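Local atomic coordinates of pentalenene synthase (Streptomyces chartreusis NRRL 3882, PDB entry 6Q4S), a protein that probably catalyses the magnesium-dependent cyclisation of (2E,6E)-farnesyl diphosphate to the bicyclic sesquiterpenol 7-epi-alpha-eudesmol, with release of diphosphate. Residues D4-D8 against Y260-I264; R178-H184 against D213-I219; T218-N223 against W304-Y309. All coordinates share one frame; numbering follows the deposited sequence.

In the fold
Interactions 2 and 3 both use helix 206-228 and share Thr-218 and Ile-219; their centres lie about 8 and 9 Å from the centre of the chain, against about 20 Å for interaction 1, where the N-terminal segment 4-8 lies against helix 252-284. The chemistry does not simply become more apolar with depth. The outer contact is apolar and aromatic, and partly buried. Interaction 2, also partly buried, divides into a charged flank and an apolar one, whereas the buried interaction 3 is mostly hydrocarbon with a single amide-amide hydrogen bond. The contacts also adjoin: Phe-7 N of interaction 1 probably bonds to Tyr-309 OH of interaction 3, and Ile-183 of interaction 2 packs on Trp-304.

Interaction 1. Residues D4-D8 against Y260-I264; sequences DVRFD and YRMTI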
loop_
_atom_site.group_PDB
_atom_site.type_symbol
_atom_site.label_atom_id
_atom_site.label_comp_id
_atom_site.label_asym_id
_atom_site.label_seq_id
_atom_site.Cartn_x
_atom_site.Cartn_y
_atom_site.Cartn_z
ATOM N N ASP A 4 18.480 19.252 -30.459
ATOM C CA ASP A 4 18.096 19.170 -29.012
ATOM C C ASP A 4 16.670 19.697 -28.750
ATOM O O ASP A 4 16.402 20.901 -28.857
ATOM C CB ASP A 4 19.113 19.917 -28.130
ATOM C CG ASP A 4 20.317 19.060 -27.758
ATOM O OD1 ASP A 4 20.150 17.825 -27.618
ATOM O OD2 ASP A 4 21.429 19.626 -27.590
ATOM N N VAL A 5 15.766 18.776 -28.407
ATOM C CA VAL A 5 14.382 19.110 -28.047
ATOM C C VAL A 5 14.372 19.989 -26.755
ATOM O O VAL A 5 14.993 19.664 -25.715
ATOM C CB VAL A 5 13.482 17.832 -27.928
ATOM C CG1 VAL A 5 12.075 18.183 -27.557
ATOM C CG2 VAL A 5 13.398 17.076 -29.257
ATOM N N ARG A 6 13.731 21.145 -26.895
ATOM C CA ARG A 6 13.456 22.090 -25.821
ATOM C C ARG A 6 11.947 22.115 -25.710
ATOM O O ARG A 6 11.231 21.826 -26.667
ATOM C CB ARG A 6 14.038 23.507 -26.149
ATOM C CG ARG A 6 15.400 23.834 -25.511
ATOM C CD ARG A 6 16.271 22.600 -25.205
ATOM N NE ARG A 6 17.690 22.873 -24.922
ATOM C CZ ARG A 6 18.632 21.930 -24.732
ATOM N NH1 ARG A 6 18.338 20.630 -24.748
ATOM N NH2 ARG A 6 19.894 22.288 -24.508
ATOM N N PHE A 7 11.444 22.435 -24.532
ATOM C CA PHE A 7 9.988 22.580 -24.382
ATOM C C PHE A 7 9.834 23.957 -23.793
ATOM O O PHE A 7 10.676 24.387 -22.973
ATOM C CB PHE A 7 9.384 21.528 -23.411
ATOM C CG PHE A 7 9.471 20.104 -23.898
ATOM C CD1 PHE A 7 10.619 19.368 -23.724
ATOM C CD2 PHE A 7 8.400 19.507 -24.543
ATOM C CE1 PHE A 7 10.715 18.057 -24.158
ATOM C CE2 PHE A 7 8.495 18.183 -24.980
ATOM C CZ PHE A 7 9.648 17.475 -24.779
ATOM N N ASP A 8 8.788 24.660 -24.189
ATOM C CA ASP A 8 8.466 25.874 -23.477
ATOM C C ASP A 8 7.198 25.633 -22.672
ATOM O O ASP A 8 6.089 25.583 -23.211
ATOM C CB ASP A 8 8.395 27.109 -24.383
ATOM C CG ASP A 8 8.493 28.393 -23.574
ATOM O OD1 ASP A 8 9.578 28.658 -22.954
ATOM O OD2 ASP A 8 7.464 29.092 -23.516
ATOM N N TYR A 260 8.240 14.073 -29.292
ATOM C CA TYR A 260 7.949 15.465 -28.958
ATOM C C TYR A 260 6.497 15.743 -29.087
ATOM O O TYR A 260 5.895 16.281 -28.145
ATOM C CB TYR A 260 8.812 16.371 -29.841
ATOM C CG TYR A 260 8.661 17.851 -29.775
ATOM C CD1 TYR A 260 9.097 18.565 -28.659
ATOM C CD2 TYR A 260 8.222 18.580 -30.906
ATOM C CE1 TYR A 260 9.032 19.963 -28.628
ATOM C CE2 TYR A 260 8.168 19.971 -30.894
ATOM C CZ TYR A 260 8.570 20.658 -29.753
ATOM O OH TYR A 260 8.511 22.026 -29.721
ATOM N N ARG A 261 5.874 15.341 -30.188
ATOM C CA ARG A 261 4.416 15.544 -30.311
ATOM C C ARG A 261 3.560 14.775 -29.226
ATOM O O ARG A 261 2.543 15.256 -28.775
ATOM C CB ARG A 261 3.927 15.209 -31.745
ATOM C CG ARG A 261 2.549 15.776 -32.107
ATOM C CD ARG A 261 1.793 14.997 -33.204
ATOM N NE ARG A 261 1.609 13.597 -32.805
ATOM C CZ ARG A 261 0.755 13.156 -31.874
ATOM N NH1 ARG A 261 -0.103 13.961 -31.246
ATOM N NH2 ARG A 261 0.758 11.873 -31.581
ATOM N N MET A 262 3.923 13.553 -28.901
ATOM C CA MET A 262 3.224 12.793 -27.831
ATOM C C MET A 262 3.252 13.518 -26.442
ATOM O O MET A 262 2.254 13.553 -25.692
ATOM C CB MET A 262 3.925 11.451 -27.676
ATOM C CG MET A 262 3.673 10.483 -28.836
ATOM S SD MET A 262 4.273 8.814 -28.480
ATOM C CE MET A 262 3.077 8.223 -27.269
ATOM N N THR A 263 4.419 14.083 -26.164
ATOM C CA THR A 263 4.717 14.783 -24.937
ATOM C C THR A 263 3.926 16.049 -24.822
ATOM O O THR A 263 3.254 16.245 -23.814
ATOM C CB THR A 263 6.194 15.073 -24.812
ATOM O OG1 THR A 263 6.923 13.868 -24.908
ATOM C CG2 THR A 263 6.518 15.712 -23.478
ATOM N N ILE A 264 3.935 16.870 -25.873
ATOM C CA ILE A 264 3.084 18.069 -25.941
ATOM C C ILE A 264 1.584 17.754 -25.878
ATOM O O ILE A 264 0.831 18.461 -25.221
ATOM C CB ILE A 264 3.449 18.920 -27.198
ATOM C CG1 ILE A 264 4.805 19.580 -26.967
ATOM C CG2 ILE A 264 2.377 19.958 -27.544
ATOM C CD1 ILE A 264 5.565 19.817 -28.240
#
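Phe-7 has its CG beside its own backbone N (chi1 -66°) and Tyr-260 has its CG anti to its N (chi1 176°), and these two settings carry the rings past each other in opposite directions. The ring planes meet obliquely at 49°, with centroids 5.5 Å apart, and the closest atoms are Phe-7 CE2 and Tyr-260 CD1 at 3.7 Å. One turn along the helix, Thr-263 crosses Phe-7 at about a right angle and brings its CG2 to 3.5 Å from Phe-7 CE2. The first torsion of this threonine lets OG1 bond back to Ala-259 O while CG2 is turned to the ring. Ile-264 CG1 lies at the edge of the Phe-7 ring, 4.3 Å from CD2, while Ile-264 CD1 covers the centre of one face of the Tyr-260 ring. Val-5 N bonds to the carboxylate of Glu-229, just past helix 206-228, and Phe-7 N probably to Tyr-309 OH on helix 288-313. The result is an extended N-terminal segment packed against the helices of a class I terpene synthase fold, with Phe-7 about 9 Å, side chain to side chain, from the probable magnesium ligand Asn-223.

Interaction 2. Residues R178-H184 against D213-I219; sequences RRTVGIH and DLAADTI
Arg-178 and Asp-217 are joined by a two-pronged salt bridge. The arginine chain runs extended from its backbone and bends only at chi3 (-69°), which presents the guanidinium side-on to the carboxylate: NE donates to Asp-217 OD1 at 3.0 Å, almost straight at 174°, and NH2 donates to Asp-217 OD2 at 3.0 Å. Both acceptors are met on their syn sides, and both lie near the guanidinium plane. Asp-213 relates to the same cation differently. Its carboxylate is stacked on the guanidinium with the planes 11° apart, and OD2 is a long 3.6 Å from Arg-178 NH1, an attraction of charges without a directed N-H.

His-184 NE2 adds a bent hydrogen bond to Asp-213 OD1 at 2.9 Å. The oxygen sits at the edge of the imidazole but is approached on its anti side.

The apolar half centres on Ala-216, whose CB is 3.9 Å from Val-181 CG1 and also 3.9 Å from Ile-183 CB. Farther along, Ile-183 CD1 meets Ile-219 CD1 at 3.8 Å.

Gly-182, with positive phi, marks the break between helices 170-180 and 183-194. Such a break is a hallmark of class I terpene synthases, and here it follows the probable substrate-binding Arg-177, which bonds to Thr-180.

Asp-213 is thus shared between the guanidinium face and the imidazole edge, while Asp-217 takes the directed N-H groups; with Arg-210 and Arg-212 close by, the charges probably balance in part, and the charged and apolar grips together clasp both sides of the helix break to helix 206-228.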
loop_
_atom_site.group_PDB
_atom_site.type_symbol
_atom_site.label_atom_id
_atom_site.label_comp_id
_atom_site.label_asym_id
_atom_site.label_seq_id
_atom_site.Cartn_x
_atom_site.Cartn_y
_atom_site.Cartn_z
ATOM N N ARG A 178 4.640 4.955 -17.523
ATOM C CA ARG A 178 3.829 5.612 -16.488
ATOM C C ARG A 178 4.068 5.023 -15.102
ATOM O O ARG A 178 4.083 5.748 -14.090
ATOM C CB ARG A 178 2.363 5.564 -16.830
ATOM C CG ARG A 178 1.479 6.343 -15.839
ATOM C CD ARG A 178 0.009 6.171 -16.138
ATOM N NE ARG A 178 -0.364 6.857 -17.404
ATOM C CZ ARG A 178 -1.562 6.763 -17.992
ATOM N NH1 ARG A 178 -2.512 6.015 -17.469
ATOM N NH2 ARG A 178 -1.828 7.441 -19.101
ATOM N N ARG A 179 4.280 3.724 -15.064
ATOM C CA ARG A 179 4.535 3.044 -13.805
ATOM C C ARG A 179 5.978 3.235 -13.309
ATOM O O ARG A 179 6.187 3.467 -12.144
ATOM C CB ARG A 179 4.201 1.569 -13.898
ATOM C CG ARG A 179 2.754 1.254 -14.392
ATOM C CD ARG A 179 2.588 -0.228 -14.726
ATOM N NE ARG A 179 2.968 -1.119 -13.629
ATOM C CZ ARG A 179 3.500 -2.320 -13.769
ATOM N NH1 ARG A 179 3.773 -2.815 -14.981
ATOM N NH2 ARG A 179 3.882 -3.013 -12.706
ATOM N N THR A 180 6.960 3.074 -14.182
ATOM C CA THR A 180 8.357 3.067 -13.800
ATOM C C THR A 180 8.864 4.482 -13.462
ATOM O O THR A 180 9.898 4.617 -12.813
ATOM C CB THR A 180 9.291 2.467 -14.910
ATOM O OG1 THR A 180 9.179 3.223 -16.113
ATOM C CG2 THR A 180 8.915 0.984 -15.216
ATOM N N VAL A 181 8.204 5.511 -13.959
ATOM C CA VAL A 181 8.754 6.864 -13.761
ATOM C C VAL A 181 8.600 7.347 -12.292
ATOM O O VAL A 181 9.380 8.162 -11.859
ATOM C CB VAL A 181 8.162 7.871 -14.735
ATOM C CG1 VAL A 181 6.741 8.215 -14.404
ATOM C CG2 VAL A 181 8.981 9.155 -14.790
ATOM N N GLY A 182 7.630 6.820 -11.548
ATOM C CA GLY A 182 7.647 7.012 -10.070
ATOM C C GLY A 182 7.221 8.427 -9.612
ATOM O O GLY A 182 7.679 8.965 -8.561
ATOM N N ILE A 183 6.309 9.008 -10.357
ATOM C CA ILE A 183 5.931 10.375 -10.148
ATOM C C ILE A 183 4.719 10.484 -9.220
ATOM O O ILE A 183 4.482 11.529 -8.625
ATOM C CB ILE A 183 5.634 11.025 -11.520
ATOM C CG1 ILE A 183 6.944 11.397 -12.199
ATOM C CG2 ILE A 183 4.783 12.253 -11.405
ATOM C CD1 ILE A 183 7.867 12.325 -11.392
ATOM N N HIS A 184 3.893 9.441 -9.124
ATOM C CA HIS A 184 2.768 9.518 -8.214
ATOM C C HIS A 184 3.249 9.759 -6.756
ATOM O O HIS A 184 2.697 10.628 -6.057
ATOM C CB HIS A 184 1.897 8.249 -8.307
ATOM C CG HIS A 184 1.113 8.185 -9.591
ATOM N ND1 HIS A 184 1.678 7.841 -10.804
ATOM C CD2 HIS A 184 -0.188 8.452 -9.845
ATOM C CE1 HIS A 184 0.744 7.913 -11.746
ATOM N NE2 HIS A 184 -0.394 8.270 -11.182
ATOM N N ASP A 213 -1.653 10.956 -13.620
ATOM C CA ASP A 213 -1.250 10.081 -14.723
ATOM C C ASP A 213 -0.620 10.841 -15.879
ATOM O O ASP A 213 0.446 10.426 -16.365
ATOM C CB ASP A 213 -2.415 9.305 -15.256
ATOM C CG ASP A 213 -2.842 8.171 -14.357
ATOM O OD1 ASP A 213 -2.079 7.658 -13.480
ATOM O OD2 ASP A 213 -3.965 7.725 -14.610
ATOM N N LEU A 214 -1.212 11.954 -16.284
ATOM C CA LEU A 214 -0.564 12.778 -17.366
ATOM C C LEU A 214 0.746 13.432 -16.966
ATOM O O LEU A 214 1.674 13.538 -17.764
ATOM C CB LEU A 214 -1.517 13.849 -17.857
ATOM C CG LEU A 214 -2.785 13.329 -18.520
ATOM C CD1 LEU A 214 -3.830 14.403 -18.583
ATOM C CD2 LEU A 214 -2.536 12.799 -19.950
ATOM N N ALA A 215 0.854 13.886 -15.713
ATOM C CA ALA A 215 2.101 14.400 -15.220
ATOM C C ALA A 215 3.149 13.300 -15.299
ATOM O O ALA A 215 4.317 13.536 -15.649
ATOM C CB ALA A 215 1.971 14.916 -13.776
ATOM N N ALA A 216 2.776 12.080 -14.940
ATOM C CA ALA A 216 3.748 11.004 -14.994
ATOM C C ALA A 216 4.148 10.698 -16.481
ATOM O O ALA A 216 5.328 10.468 -16.812
ATOM C CB ALA A 216 3.184 9.776 -14.355
ATOM N N ASP A 217 3.171 10.719 -17.366
ATOM C CA ASP A 217 3.495 10.514 -18.834
ATOM C C ASP A 217 4.478 11.563 -19.319
ATOM O O ASP A 217 5.520 11.238 -19.886
ATOM C CB ASP A 217 2.251 10.585 -19.706
ATOM C CG ASP A 217 1.289 9.444 -19.443
ATOM O OD1 ASP A 217 1.699 8.391 -18.860
ATOM O OD2 ASP A 217 0.107 9.619 -19.784
ATOM N N THR A 218 4.139 12.818 -19.050
ATOM C CA THR A 218 4.877 13.945 -19.529
ATOM C C THR A 218 6.248 13.836 -19.066
ATOM O O THR A 218 7.172 13.935 -19.837
ATOM C CB THR A 218 4.256 15.241 -19.015
ATOM O OG1 THR A 218 2.923 15.342 -19.484
ATOM C CG2 THR A 218 5.035 16.469 -19.456
ATOM N N ILE A 219 6.437 13.603 -17.779
ATOM C CA ILE A 219 7.797 13.548 -17.240
ATOM C C ILE A 219 8.558 12.344 -17.737
ATOM O O ILE A 219 9.726 12.467 -18.047
ATOM C CB ILE A 219 7.809 13.602 -15.688
ATOM C CG1 ILE A 219 7.327 14.955 -15.246
ATOM C CG2 ILE A 219 9.223 13.310 -15.143
ATOM C CD1 ILE A 219 6.755 14.944 -13.835
#

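Interaction 3. Residues T218-N223 against W304-Y309; sequences TIGFMN and WINGNY
Asn-308 sets out from helix 288-313 with its CB directed at helix 206-228, where Asn-223 and Ile-219 receive it. From CB the chain continues with CG anti to the backbone N (chi1 -178°), which carries the amide over to helix 206-228. CG comes to rest 3.9 Å from Ile-219 CG2. At the tip, ND2 lies against that same methyl at 3.6 Å and, in its own amide plane, donates to Asn-223 OD1 at 2.7 Å with an N-H...O angle of 159°. The donor stands somewhat tilted from the plane of the accepting carbonyl, and the two amides, arriving from opposite directions, are turned 52° against each other. The other branch, Asn-308 OD1, is 4.1 Å from Asn-223 ND2 and makes no bond to it.

The bond reaches a residue that probably binds metal. Asn-223 begins the Asn-Ser-Glu motif of class I terpene synthases, continued by Ser-227 and Glu-231, and by close similarity all three probably bind the third magnesium ion. Asn-308 is therefore well placed as a second-shell partner: its bond to OD1 would limit rotation of the Asn-223 amide.

Away from the amides, segments 218-223 and 304-309 run nearly parallel, their axes 10.2 Å apart at closest approach, and are joined by hydrocarbon. Ile-219 CD1 reaches Ile-305 CG1 at 4.0 Å and also approaches the CB of Trp-304, a residue whose indole meets the ring of Tyr-58. Met-222, its chain bent at the sulfur and its side chain also touching Phe-7, makes an oblique Met-aromatic contact with Tyr-309, SD being 5.5 Å from the ring centroid. At the remaining flank Thr-218 CG2 touches Ile-305 CG2 at 4.2 Å.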
loop_
_atom_site.group_PDB
_atom_site.type_symbol
_atom_site.label_atom_id
_atom_site.label_comp_id
_atom_site.label_asym_id
_atom_site.label_seq_id
_atom_site.Cartn_x
_atom_site.Cartn_y
_atom_site.Cartn_z
ATOM N N THR A 218 4.139 12.818 -19.050
ATOM C CA THR A 218 4.877 13.945 -19.529
ATOM C C THR A 218 6.248 13.836 -19.066
ATOM O O THR A 218 7.172 13.935 -19.837
ATOM C CB THR A 218 4.256 15.241 -19.015
ATOM O OG1 THR A 218 2.923 15.342 -19.484
ATOM C CG2 THR A 218 5.035 16.469 -19.456
ATOM N N ILE A 219 6.437 13.603 -17.779
ATOM C CA ILE A 219 7.797 13.548 -17.240
ATOM C C ILE A 219 8.558 12.344 -17.737
ATOM O O ILE A 219 9.726 12.467 -18.047
ATOM C CB ILE A 219 7.809 13.602 -15.688
ATOM C CG1 ILE A 219 7.327 14.955 -15.246
ATOM C CG2 ILE A 219 9.223 13.310 -15.143
ATOM C CD1 ILE A 219 6.755 14.944 -13.835
ATOM N N GLY A 220 7.906 11.182 -17.846
ATOM C CA GLY A 220 8.650 9.970 -18.320
ATOM C C GLY A 220 9.099 10.146 -19.773
ATOM O O GLY A 220 10.216 9.764 -20.147
ATOM N N PHE A 221 8.230 10.747 -20.571
ATOM C CA PHE A 221 8.547 10.971 -22.014
ATOM C C PHE A 221 9.644 12.051 -22.189
ATOM O O PHE A 221 10.544 11.887 -23.010
ATOM C CB PHE A 221 7.311 11.382 -22.767
ATOM C CG PHE A 221 6.242 10.294 -22.897
ATOM C CD1 PHE A 221 6.465 8.948 -22.616
ATOM C CD2 PHE A 221 4.982 10.668 -23.298
ATOM C CE1 PHE A 221 5.421 7.997 -22.714
ATOM C CE2 PHE A 221 3.944 9.735 -23.400
ATOM C CZ PHE A 221 4.161 8.421 -23.128
ATOM N N MET A 222 9.614 13.133 -21.379
ATOM C CA MET A 222 10.721 14.124 -21.410
ATOM C C MET A 222 12.019 13.514 -20.994
ATOM O O MET A 222 13.069 13.731 -21.618
ATOM C CB MET A 222 10.407 15.345 -20.499
ATOM C CG MET A 222 9.229 16.167 -21.003
ATOM S SD MET A 222 8.805 17.785 -20.221
ATOM C CE MET A 222 10.454 18.279 -20.036
ATOM N N ASN A 223 11.982 12.718 -19.936
ATOM C CA ASN A 223 13.157 12.036 -19.558
ATOM C C ASN A 223 13.676 11.051 -20.609
ATOM O O ASN A 223 14.890 10.959 -20.750
ATOM C CB ASN A 223 13.022 11.317 -18.226
ATOM C CG ASN A 223 12.868 12.281 -17.030
ATOM O OD1 ASN A 223 12.925 13.493 -17.177
ATOM N ND2 ASN A 223 12.639 11.721 -15.867
ATOM N N TRP A 304 6.849 19.506 -10.077
ATOM C CA TRP A 304 7.514 18.341 -10.594
ATOM C C TRP A 304 7.764 18.453 -12.123
ATOM O O TRP A 304 8.862 18.166 -12.601
ATOM C CB TRP A 304 6.763 17.053 -10.218
ATOM C CG TRP A 304 7.497 16.424 -9.166
ATOM C CD1 TRP A 304 7.256 16.505 -7.772
ATOM C CD2 TRP A 304 8.717 15.727 -9.319
ATOM N NE1 TRP A 304 8.247 15.863 -7.097
ATOM C CE2 TRP A 304 9.160 15.364 -7.994
ATOM C CE3 TRP A 304 9.482 15.346 -10.430
ATOM C CZ2 TRP A 304 10.322 14.657 -7.768
ATOM C CZ3 TRP A 304 10.674 14.618 -10.201
ATOM C CH2 TRP A 304 11.064 14.271 -8.859
ATOM N N ILE A 305 6.725 18.773 -12.867
ATOM C CA ILE A 305 6.867 18.878 -14.331
ATOM C C ILE A 305 7.924 19.939 -14.673
ATOM O O ILE A 305 8.906 19.630 -15.380
ATOM C CB ILE A 305 5.541 19.237 -15.024
ATOM C CG1 ILE A 305 4.501 18.171 -14.788
ATOM C CG2 ILE A 305 5.816 19.437 -16.527
ATOM C CD1 ILE A 305 3.081 18.575 -15.184
ATOM N N ASN A 306 7.823 21.132 -14.059
ATOM C CA ASN A 306 8.752 22.228 -14.403
ATOM C C ASN A 306 10.135 22.056 -13.871
ATOM O O ASN A 306 11.156 22.234 -14.615
ATOM C CB ASN A 306 8.196 23.546 -13.998
ATOM C CG ASN A 306 8.790 24.694 -14.831
ATOM O OD1 ASN A 306 8.754 24.678 -16.070
ATOM N ND2 ASN A 306 9.343 25.684 -14.146
ATOM N N GLY A 307 10.204 21.588 -12.623
ATOM C CA GLY A 307 11.471 21.436 -11.960
ATOM C C GLY A 307 12.287 20.326 -12.531
ATOM O O GLY A 307 13.531 20.392 -12.619
ATOM N N ASN A 308 11.612 19.235 -12.869
ATOM C CA ASN A 308 12.326 18.140 -13.510
ATOM C C ASN A 308 12.932 18.628 -14.849
ATOM O O ASN A 308 14.060 18.347 -15.138
ATOM C CB ASN A 308 11.432 16.916 -13.779
ATOM C CG ASN A 308 12.232 15.756 -14.409
ATOM O OD1 ASN A 308 13.109 15.166 -13.789
ATOM N ND2 ASN A 308 12.000 15.528 -15.666
ATOM N N TYR A 309 12.149 19.347 -15.619
ATOM C CA TYR A 309 12.625 19.863 -16.912
ATOM C C TYR A 309 13.866 20.751 -16.755
ATOM O O TYR A 309 14.977 20.483 -17.358
ATOM C CB TYR A 309 11.496 20.635 -17.614
ATOM C CG TYR A 309 11.972 21.280 -18.890
ATOM C CD1 TYR A 309 12.600 20.518 -19.894
ATOM C CD2 TYR A 309 11.875 22.659 -19.083
ATOM C CE1 TYR A 309 13.068 21.111 -21.055
ATOM C CE2 TYR A 309 12.338 23.251 -20.259
ATOM C CZ TYR A 309 12.933 22.468 -21.232
ATOM O OH TYR A 309 13.408 23.041 -22.391
#